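Local coordinates for protein CaaX farnesyltransferase beta subunit Ram1 (Aspergillus fumigatus, PDB 4L9P) that probably binds the peptide substrate as the beta subunit of a zinc-dependent farnesyltransferase, which moves a farnesyl group from farnesyl diphosphate to a cysteine near a protein's C-terminus, at residues D250-Y255 with G312-C317; G300-S305 with A339-W344. All coordinates share one frame; numbering follows the deposited sequence.

Overall arrangement
The two contacts lie side by side in the alpha-alpha toroid of the beta subunit, their centres about 12 Å apart. Their segments alternate along the chain. Contact 1 pairs the starts of helices 251-263 and 312-323 and lines the pocket of the farnesyl diphosphate analogue FII. Contact 2 lies further from the middle of the chain and joins the loop 300-305 to helix 338-346. The side chain of Trp344 there is about 10 Å from FII. The contacts touch directly: Val251 N lies 2.8 Å from Gly304 O, a probable hydrogen bond, and Trp344 CH2 lies 3.6 Å from Gly312 N. The zinc ion is about 13 Å from the side chain of Phe316.

Contact 1 (D250-Y255 with G312-C317); sequences DVRGAY and GAYAFC. With FII ([(3,7,11-trimethyl-dodeca-2,6,10-trienyloxycarbamoyl)-methyl]-phosphonic acid), chain Q.
Val251 CG2 meets Tyr314 CD1 at 3.3 Å, and it also touches Tyr314 CB and Cys317 CB. Tyr255 CB packs on Cys317 CB. Segments 251-255 and 312-317 run at 31° to each other, with their axes 9.0 Å apart.

The aromatic contact is T-shaped. The edge of Phe316 is turned to the face of Tyr255, with centroids 5.3 Å apart and planes at 73°. The nearest atom, Phe316 CE2, sits by the hydroxyl end of the Tyr255 ring, near CZ and OH. Tyr255 CB points toward 312-317, and CG is anti to the backbone N (chi1 167°). Cys317 SG adds an oblique sulfur-aromatic contact, 4.8 Å from the Tyr255 ring centroid. Tyr255 OH is hydrogen-bonded to Tyr204 and to Ile497 O.

The polar part lies within 250-255. Asp250 is the N-cap of helix 251-263, through a weak bond from Arg252 N to OD1. Arg252 also grips the Asp250 carboxylate side-on. Asp250 OD2 lies in the guanidinium plane and takes Arg252 NH2 with its syn lone pair at 2.7 Å. Arg252 NE reaches Asp250 OD1 at 3.0 Å, tilted from that plane. Tyr314 OH bonds to Tyr123 of the alpha subunit, whose ring also makes a cation-pi contact with Arg252.

The isoprenoid of FII lies against Ala313 CB (3.3 Å to C15), Cys317 SG (3.5 Å to C10), Tyr314 OH, Arg252 CG and the Tyr255 ring edge. NH1 of Arg252 bonds to the bound peptide's backbone. Two neighbouring toroid helices thus build part of the isoprenoid pocket of a protein prenyltransferase.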
ATOM      1  N   ASP B 250     -10.108   4.173   3.499  1.00  4.29           N
ATOM      2  CA  ASP B 250      -8.631   4.201   3.548  1.00  4.40           C
ATOM      3  C   ASP B 250      -8.149   4.621   2.192  1.00  3.72           C
ATOM      4  O   ASP B 250      -8.943   4.806   1.266  1.00  5.03           O
ATOM      5  CB  ASP B 250      -8.039   2.853   4.048  1.00  6.46           C
ATOM      6  CG  ASP B 250      -8.343   1.698   3.139  1.00  8.58           C
ATOM      7  OD1 ASP B 250      -8.199   1.858   1.917  1.00  8.52           O
ATOM      8  OD2 ASP B 250      -8.730   0.604   3.658  1.00 12.15           O
ATOM      9  N   VAL B 251      -6.839   4.833   2.107  1.00  3.65           N
ATOM     10  CA  VAL B 251      -6.311   5.434   0.888  1.00  3.99           C
ATOM     11  C   VAL B 251      -6.419   4.509  -0.340  1.00  5.12           C
ATOM     12  O   VAL B 251      -6.378   5.045  -1.448  1.00  5.22           O
ATOM     13  CB  VAL B 251      -4.866   5.893   1.068  1.00  6.87           C
ATOM     14  CG1 VAL B 251      -4.750   7.017   2.176  1.00  7.13           C
ATOM     15  CG2 VAL B 251      -3.982   4.711   1.290  1.00  9.81           C
ATOM     16  N   ARG B 252      -6.626   3.193  -0.193  1.00  7.60           N
ATOM     17  CA  ARG B 252      -7.033   2.362  -1.349  1.00  8.46           C
ATOM     18  C   ARG B 252      -8.272   2.864  -1.968  1.00  9.43           C
ATOM     19  O   ARG B 252      -8.405   2.873  -3.205  1.00  9.33           O
ATOM     20  CB  ARG B 252      -7.442   0.921  -0.969  1.00 10.77           C
ATOM     21  CG  ARG B 252      -6.331   0.216  -0.437  1.00 10.48           C
ATOM     22  CD  ARG B 252      -6.919  -1.209   0.045  1.00 11.62           C
ATOM     23  NE  ARG B 252      -7.897  -1.029   1.107  1.00 11.94           N
ATOM     24  CZ  ARG B 252      -9.014  -1.778   1.262  1.00 11.08           C
ATOM     25  NH1 ARG B 252      -9.301  -2.808   0.477  1.00 13.09           N
ATOM     26  NH2 ARG B 252      -9.790  -1.481   2.214  1.00 10.30           N
ATOM     27  N   GLY B 253      -9.241   3.244  -1.165  1.00  9.14           N
ATOM     28  CA  GLY B 253     -10.496   3.766  -1.669  1.00  9.71           C
ATOM     29  C   GLY B 253     -10.258   4.982  -2.512  1.00  8.56           C
ATOM     30  O   GLY B 253     -10.773   5.054  -3.638  1.00  8.85           O
ATOM     31  N   ALA B 254      -9.447   5.926  -2.001  1.00  7.05           N
ATOM     32  CA  ALA B 254      -9.190   7.132  -2.741  1.00  5.88           C
ATOM     33  C   ALA B 254      -8.475   6.832  -4.077  1.00  5.10           C
ATOM     34  O   ALA B 254      -8.855   7.346  -5.127  1.00  6.53           O
ATOM     35  CB  ALA B 254      -8.346   8.080  -1.923  1.00  7.07           C
ATOM     36  N   TYR B 255      -7.364   6.070  -4.020  1.00  4.00           N
ATOM     37  CA  TYR B 255      -6.598   5.810  -5.233  1.00  3.85           C
ATOM     38  C   TYR B 255      -7.419   5.017  -6.253  1.00  3.91           C
ATOM     39  O   TYR B 255      -7.479   5.377  -7.463  1.00  4.14           O
ATOM     40  CB  TYR B 255      -5.343   5.004  -4.845  1.00  3.63           C
ATOM     41  CG  TYR B 255      -4.637   4.406  -6.020  1.00  3.03           C
ATOM     42  CD1 TYR B 255      -3.922   5.194  -6.936  1.00  3.89           C
ATOM     43  CD2 TYR B 255      -4.690   3.031  -6.216  1.00  3.91           C
ATOM     44  CE1 TYR B 255      -3.322   4.605  -8.045  1.00  4.03           C
ATOM     45  CE2 TYR B 255      -4.092   2.435  -7.295  1.00  3.49           C
ATOM     46  CZ  TYR B 255      -3.411   3.224  -8.228  1.00  3.56           C
ATOM     47  OH  TYR B 255      -2.846   2.604  -9.333  1.00  3.95           O
ATOM     48  N   GLY B 312       4.353   1.088   2.757  1.00  2.48           N
ATOM     49  CA  GLY B 312       4.632   1.329   1.326  1.00  3.46           C
ATOM     50  C   GLY B 312       3.400   1.148   0.454  1.00  3.17           C
ATOM     51  O   GLY B 312       3.284   1.879  -0.554  1.00  4.72           O
ATOM     52  N   ALA B 313       2.499   0.204   0.734  1.00  4.10           N
ATOM     53  CA  ALA B 313       1.367   0.052  -0.148  1.00  5.02           C
ATOM     54  C   ALA B 313       0.488   1.298  -0.121  1.00  3.55           C
ATOM     55  O   ALA B 313      -0.027   1.736  -1.161  1.00  4.15           O
ATOM     56  CB  ALA B 313       0.563  -1.129   0.283  1.00  7.71           C
ATOM     57  N   TYR B 314       0.321   1.864   1.069  1.00  4.35           N
ATOM     58  CA  TYR B 314      -0.538   3.050   1.190  1.00  3.79           C
ATOM     59  C   TYR B 314       0.206   4.299   0.741  1.00  4.53           C
ATOM     60  O   TYR B 314      -0.427   5.242   0.221  1.00  5.42           O
ATOM     61  CB  TYR B 314      -1.011   3.176   2.627  1.00  3.49           C
ATOM     62  CG  TYR B 314      -1.910   2.013   3.028  1.00  4.60           C
ATOM     63  CD1 TYR B 314      -3.027   1.680   2.242  1.00  6.43           C
ATOM     64  CD2 TYR B 314      -1.776   1.348   4.257  1.00  4.72           C
ATOM     65  CE1 TYR B 314      -3.938   0.680   2.652  1.00  5.51           C
ATOM     66  CE2 TYR B 314      -2.677   0.356   4.643  1.00  5.17           C
ATOM     67  CZ  TYR B 314      -3.737   0.022   3.868  1.00  6.09           C
ATOM     68  OH  TYR B 314      -4.630  -0.925   4.325  1.00  9.36           O
ATOM     69  N   ALA B 315       1.539   4.336   0.860  1.00  3.61           N
ATOM     70  CA  ALA B 315       2.305   5.461   0.253  1.00  3.83           C
ATOM     71  C   ALA B 315       2.110   5.482  -1.252  1.00  2.48           C
ATOM     72  O   ALA B 315       1.915   6.573  -1.843  1.00  4.11           O
ATOM     73  CB  ALA B 315       3.772   5.336   0.604  1.00  5.00           C
ATOM     74  N   PHE B 316       2.166   4.295  -1.888  1.00  2.88           N
ATOM     75  CA  PHE B 316       1.916   4.283  -3.318  1.00  2.54           C
ATOM     76  C   PHE B 316       0.525   4.857  -3.625  1.00  2.32           C
ATOM     77  O   PHE B 316       0.341   5.725  -4.527  1.00  4.17           O
ATOM     78  CB  PHE B 316       2.021   2.885  -3.944  1.00  3.28           C
ATOM     79  CG  PHE B 316       1.632   2.891  -5.408  1.00  3.66           C
ATOM     80  CD1 PHE B 316       2.530   3.392  -6.365  1.00  4.84           C
ATOM     81  CD2 PHE B 316       0.336   2.527  -5.793  1.00  3.92           C
ATOM     82  CE1 PHE B 316       2.160   3.512  -7.696  1.00  5.16           C
ATOM     83  CE2 PHE B 316      -0.047   2.608  -7.160  1.00  4.61           C
ATOM     84  CZ  PHE B 316       0.867   3.128  -8.112  1.00  4.93           C
ATOM     85  N   CYS B 317      -0.493   4.318  -2.951  1.00  3.27           N
ATOM     86  CA  CYS B 317      -1.854   4.807  -3.259  1.00  4.41           C
ATOM     87  C   CYS B 317      -1.975   6.328  -3.103  1.00  3.99           C
ATOM     88  O   CYS B 317      -2.597   7.002  -3.931  1.00  4.27           O
ATOM     89  CB  CYS B 317      -2.849   4.144  -2.276  1.00  5.04           C
ATOM     90  SG  CYS B 317      -3.121   2.370  -2.598  1.00  6.87           S
TER
HETATM   91  C1  FII Q 608      -4.626  -0.589  -4.967  1.00 11.11           C
HETATM   92  C2  FII Q 608      -4.555  -1.439  -3.726  1.00 10.84           C
HETATM   93  C6  FII Q 608      -5.769  -2.206  -3.412  1.00 12.73           C
HETATM   94  C10 FII Q 608      -3.491  -1.146  -2.749  1.00 10.00           C
HETATM   95  C11 FII Q 608      -3.349  -1.861  -1.406  1.00  9.72           C
HETATM   96  C12 FII Q 608      -2.251  -2.951  -1.578  1.00  8.89           C
HETATM   97  C15 FII Q 608      -1.601  -3.496  -0.309  1.00 10.93           C
HETATM   98  C18 FII Q 608      -0.523  -4.567  -0.421  1.00 11.22           C
HETATM   99  C22 FII Q 608      -2.371  -3.275   0.953  1.00 14.30           C
HETATM  100  C23 FII Q 608      -1.564  -3.473   2.226  1.00 17.67           C
HETATM  101  C24 FII Q 608      -2.426  -3.497   3.431  1.00 15.94           C
HETATM  102  C27 FII Q 608      -1.706  -4.125   4.581  1.00 12.41           C
HETATM  103  C30 FII Q 608      -0.909  -3.162   5.443  1.00 12.96           C
HETATM  104  C34 FII Q 608      -2.349  -5.347   5.121  1.00 12.41           C
HETATM  105  C35 FII Q 608      -1.942  -5.967   6.442  1.00 13.03           C
HETATM  106  O36 FII Q 608      -1.348  -7.237   6.245  1.00 11.83           O
HETATM  107  N42 FII Q 608      -0.270  -7.266   5.402  1.00 10.47           N
HETATM  108  C43 FII Q 608       0.949  -7.310   6.094  1.00  7.89           C
HETATM  109  O44 FII Q 608       1.070  -7.273   7.328  1.00  8.17           O
HETATM  110  C45 FII Q 608       2.150  -7.431   5.168  1.00  5.97           C
HETATM  111  P46 FII Q 608       3.686  -6.576   5.801  1.00  4.74           P
HETATM  112  O49 FII Q 608       3.249  -5.231   6.245  1.00  5.05           O
HETATM  113  O50 FII Q 608       4.295  -7.444   6.857  1.00  7.34           O
HETATM  114  O51 FII Q 608       4.561  -6.525   4.531  1.00  5.07           O

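Contact 2 (G300-S305 with A339-W344); sequences GGISGS and ATLLPW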
ATOM      1  N   GLY B 300       7.418   9.784   8.206  1.00  5.67           N
ATOM      2  CA  GLY B 300       7.593  10.365   6.866  1.00  5.93           C
ATOM      3  C   GLY B 300       6.764   9.607   5.846  1.00  5.93           C
ATOM      4  O   GLY B 300       6.375  10.184   4.834  1.00  6.27           O
ATOM      5  N   GLY B 301       6.526   8.297   6.061  1.00  5.38           N
ATOM      6  CA  GLY B 301       5.695   7.520   5.180  1.00  4.82           C
ATOM      7  C   GLY B 301       4.234   7.849   5.344  1.00  3.67           C
ATOM      8  O   GLY B 301       3.878   8.775   6.105  1.00  4.89           O
ATOM      9  N   ILE B 302       3.374   7.057   4.736  1.00  4.76           N
ATOM     10  CA  ILE B 302       1.943   7.376   4.626  1.00  4.12           C
ATOM     11  C   ILE B 302       1.197   6.122   5.028  1.00  3.23           C
ATOM     12  O   ILE B 302       1.534   5.003   4.558  1.00  4.16           O
ATOM     13  CB  ILE B 302       1.627   7.807   3.185  1.00  4.58           C
ATOM     14  CG1 ILE B 302       2.416   9.089   2.867  1.00  5.80           C
ATOM     15  CG2 ILE B 302       0.085   8.054   3.069  1.00  4.86           C
ATOM     16  CD1 ILE B 302       2.543   9.346   1.311  1.00  8.16           C
ATOM     17  N   SER B 303       0.197   6.295   5.880  1.00  3.19           N
ATOM     18  CA  SER B 303      -0.578   5.162   6.380  1.00  2.98           C
ATOM     19  C   SER B 303      -1.898   4.974   5.630  1.00  2.87           C
ATOM     20  O   SER B 303      -2.283   5.829   4.802  1.00  4.37           O
ATOM     21  CB  SER B 303      -0.845   5.365   7.851  1.00  3.71           C
ATOM     22  OG  SER B 303      -1.581   6.573   8.089  1.00  4.45           O
ATOM     23  N   GLY B 304      -2.630   3.877   5.931  1.00  3.27           N
ATOM     24  CA  GLY B 304      -3.871   3.652   5.208  1.00  4.07           C
ATOM     25  C   GLY B 304      -4.964   4.619   5.551  1.00  5.17           C
ATOM     26  O   GLY B 304      -5.852   4.904   4.752  1.00  5.55           O
ATOM     27  N   SER B 305      -4.957   5.053   6.798  1.00  4.67           N
ATOM     28  CA  SER B 305      -5.954   5.998   7.291  1.00  4.55           C
ATOM     29  C   SER B 305      -5.215   6.825   8.373  1.00  4.40           C
ATOM     30  O   SER B 305      -4.164   6.381   8.880  1.00  5.23           O
ATOM     31  CB  SER B 305      -7.189   5.245   7.798  1.00  6.02           C
ATOM     32  OG  SER B 305      -6.838   4.245   8.729  1.00  6.89           O
ATOM     33  N   ALA B 339      10.859  16.072   3.123  1.00 13.16           N
ATOM     34  CA  ALA B 339      12.046  15.848   3.962  1.00 14.56           C
ATOM     35  C   ALA B 339      12.016  14.630   4.837  1.00 13.34           C
ATOM     36  O   ALA B 339      13.072  14.095   5.198  1.00 15.53           O
ATOM     37  CB  ALA B 339      12.261  17.090   4.888  1.00 16.28           C
ATOM     38  N   THR B 340      10.801  14.217   5.232  1.00 11.02           N
ATOM     39  CA  THR B 340      10.679  12.995   5.977  1.00  9.57           C
ATOM     40  C   THR B 340      10.253  11.809   5.077  1.00  7.28           C
ATOM     41  O   THR B 340      10.664  10.673   5.342  1.00  7.03           O
ATOM     42  CB  THR B 340       9.652  13.110   7.113  1.00  9.74           C
ATOM     43  OG1 THR B 340       8.398  13.548   6.555  1.00  8.70           O
ATOM     44  CG2 THR B 340      10.125  14.065   8.248  1.00 12.59           C
ATOM     45  N   LEU B 341       9.461  12.074   4.016  1.00  5.37           N
ATOM     46  CA  LEU B 341       9.054  11.016   3.107  1.00  4.77           C
ATOM     47  C   LEU B 341      10.258  10.367   2.445  1.00  5.83           C
ATOM     48  O   LEU B 341      10.336   9.152   2.342  1.00  5.37           O
ATOM     49  CB  LEU B 341       8.100  11.574   2.064  1.00  5.21           C
ATOM     50  CG  LEU B 341       7.684  10.591   0.988  1.00  5.05           C
ATOM     51  CD1 LEU B 341       6.956   9.363   1.533  1.00  5.95           C
ATOM     52  CD2 LEU B 341       6.811  11.308  -0.037  1.00  7.70           C
ATOM     53  N   LEU B 342      11.185  11.197   1.958  1.00  6.08           N
ATOM     54  CA  LEU B 342      12.308  10.623   1.179  1.00  7.28           C
ATOM     55  C   LEU B 342      13.180   9.612   1.970  1.00  6.50           C
ATOM     56  O   LEU B 342      13.405   8.512   1.499  1.00  7.16           O
ATOM     57  CB  LEU B 342      13.183  11.751   0.608  1.00 12.55           C
ATOM     58  CG  LEU B 342      13.248  12.032  -0.806  1.00 18.92           C
ATOM     59  CD1 LEU B 342      14.469  13.032  -0.913  1.00 19.47           C
ATOM     60  CD2 LEU B 342      13.517  10.844  -1.657  1.00 18.00           C
ATOM     61  N   PRO B 343      13.630   9.954   3.192  1.00  6.56           N
ATOM     62  CA  PRO B 343      14.459   8.973   3.892  1.00  6.77           C
ATOM     63  C   PRO B 343      13.637   7.753   4.275  1.00  6.10           C
ATOM     64  O   PRO B 343      14.233   6.672   4.265  1.00  6.76           O
ATOM     65  CB  PRO B 343      14.979   9.719   5.140  1.00  6.61           C
ATOM     66  CG  PRO B 343      14.085  10.985   5.286  1.00  8.62           C
ATOM     67  CD  PRO B 343      13.661  11.285   3.835  1.00  8.32           C
ATOM     68  N   TRP B 344      12.337   7.911   4.611  1.00  4.07           N
ATOM     69  CA  TRP B 344      11.584   6.692   4.962  1.00  4.08           C
ATOM     70  C   TRP B 344      11.439   5.773   3.730  1.00  3.62           C
ATOM     71  O   TRP B 344      11.540   4.536   3.830  1.00  4.17           O
ATOM     72  CB  TRP B 344      10.204   7.148   5.456  1.00  4.84           C
ATOM     73  CG  TRP B 344       9.282   5.981   5.724  1.00  3.55           C
ATOM     74  CD1 TRP B 344       9.182   5.241   6.891  1.00  3.85           C
ATOM     75  CD2 TRP B 344       8.335   5.444   4.811  1.00  2.94           C
ATOM     76  NE1 TRP B 344       8.203   4.257   6.728  1.00  4.29           N
ATOM     77  CE2 TRP B 344       7.680   4.343   5.459  1.00  4.16           C
ATOM     78  CE3 TRP B 344       8.009   5.760   3.482  1.00  3.82           C
ATOM     79  CZ2 TRP B 344       6.637   3.630   4.854  1.00  3.90           C
ATOM     80  CZ3 TRP B 344       6.974   5.040   2.875  1.00  4.75           C
ATOM     81  CH2 TRP B 344       6.329   3.944   3.547  1.00  4.37           C
TER
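Thr340 meets Gly300 at the start of the contact. Its OG1 lies 3.3 Å from Gly300 CA, and its CB is almost as near. The carbonyl of Thr340 also faces this CA, in a CA-H...O contact of 3.4 Å between Gly300 CA and Thr340 O, with 162° at the hydrogen. With glycine at 300, the loop backbone itself packs on the Thr340 carbonyl. The positive phi of Gly300 (108°) also suits glycine.

Leu341 continues the contact on the carbonyl side of Gly300. Its CA makes a second, more bent CA-H...O contact, 3.3 Å from Gly300 O. Leu341 CB and CD1 both approach Gly300 O, each at 3.5 Å. Gly300 O is hydrogen-bonded to Gln296 NE2. Leu341 CD1 reaches on to Ile302 CD1, a looser contact at 4.4 Å. Both residues also pack on Leu319 of helix 312-323. Here, in the alpha-alpha toroid, the loop between helices 288-293 and 312-323 is joined to helix 338-346. Further along this loop, Gly304 N is hydrogen-bonded to Tyr161 of the alpha subunit.

The helix is kinked at Pro343, whose nitrogen makes no bond to the turn before. Trp344 follows, with a weak backbone bond from its N to Thr340 O. Its CB points toward the loop, and its CG is set anti to the backbone N (chi1 174°). Gly301 lies over one face of the indole. The CH-pi contact puts Gly301 CA 3.4 Å from the centroid of the six-membered ring. With glycine at 301 as well, it is the backbone of the loop that packs on the indole.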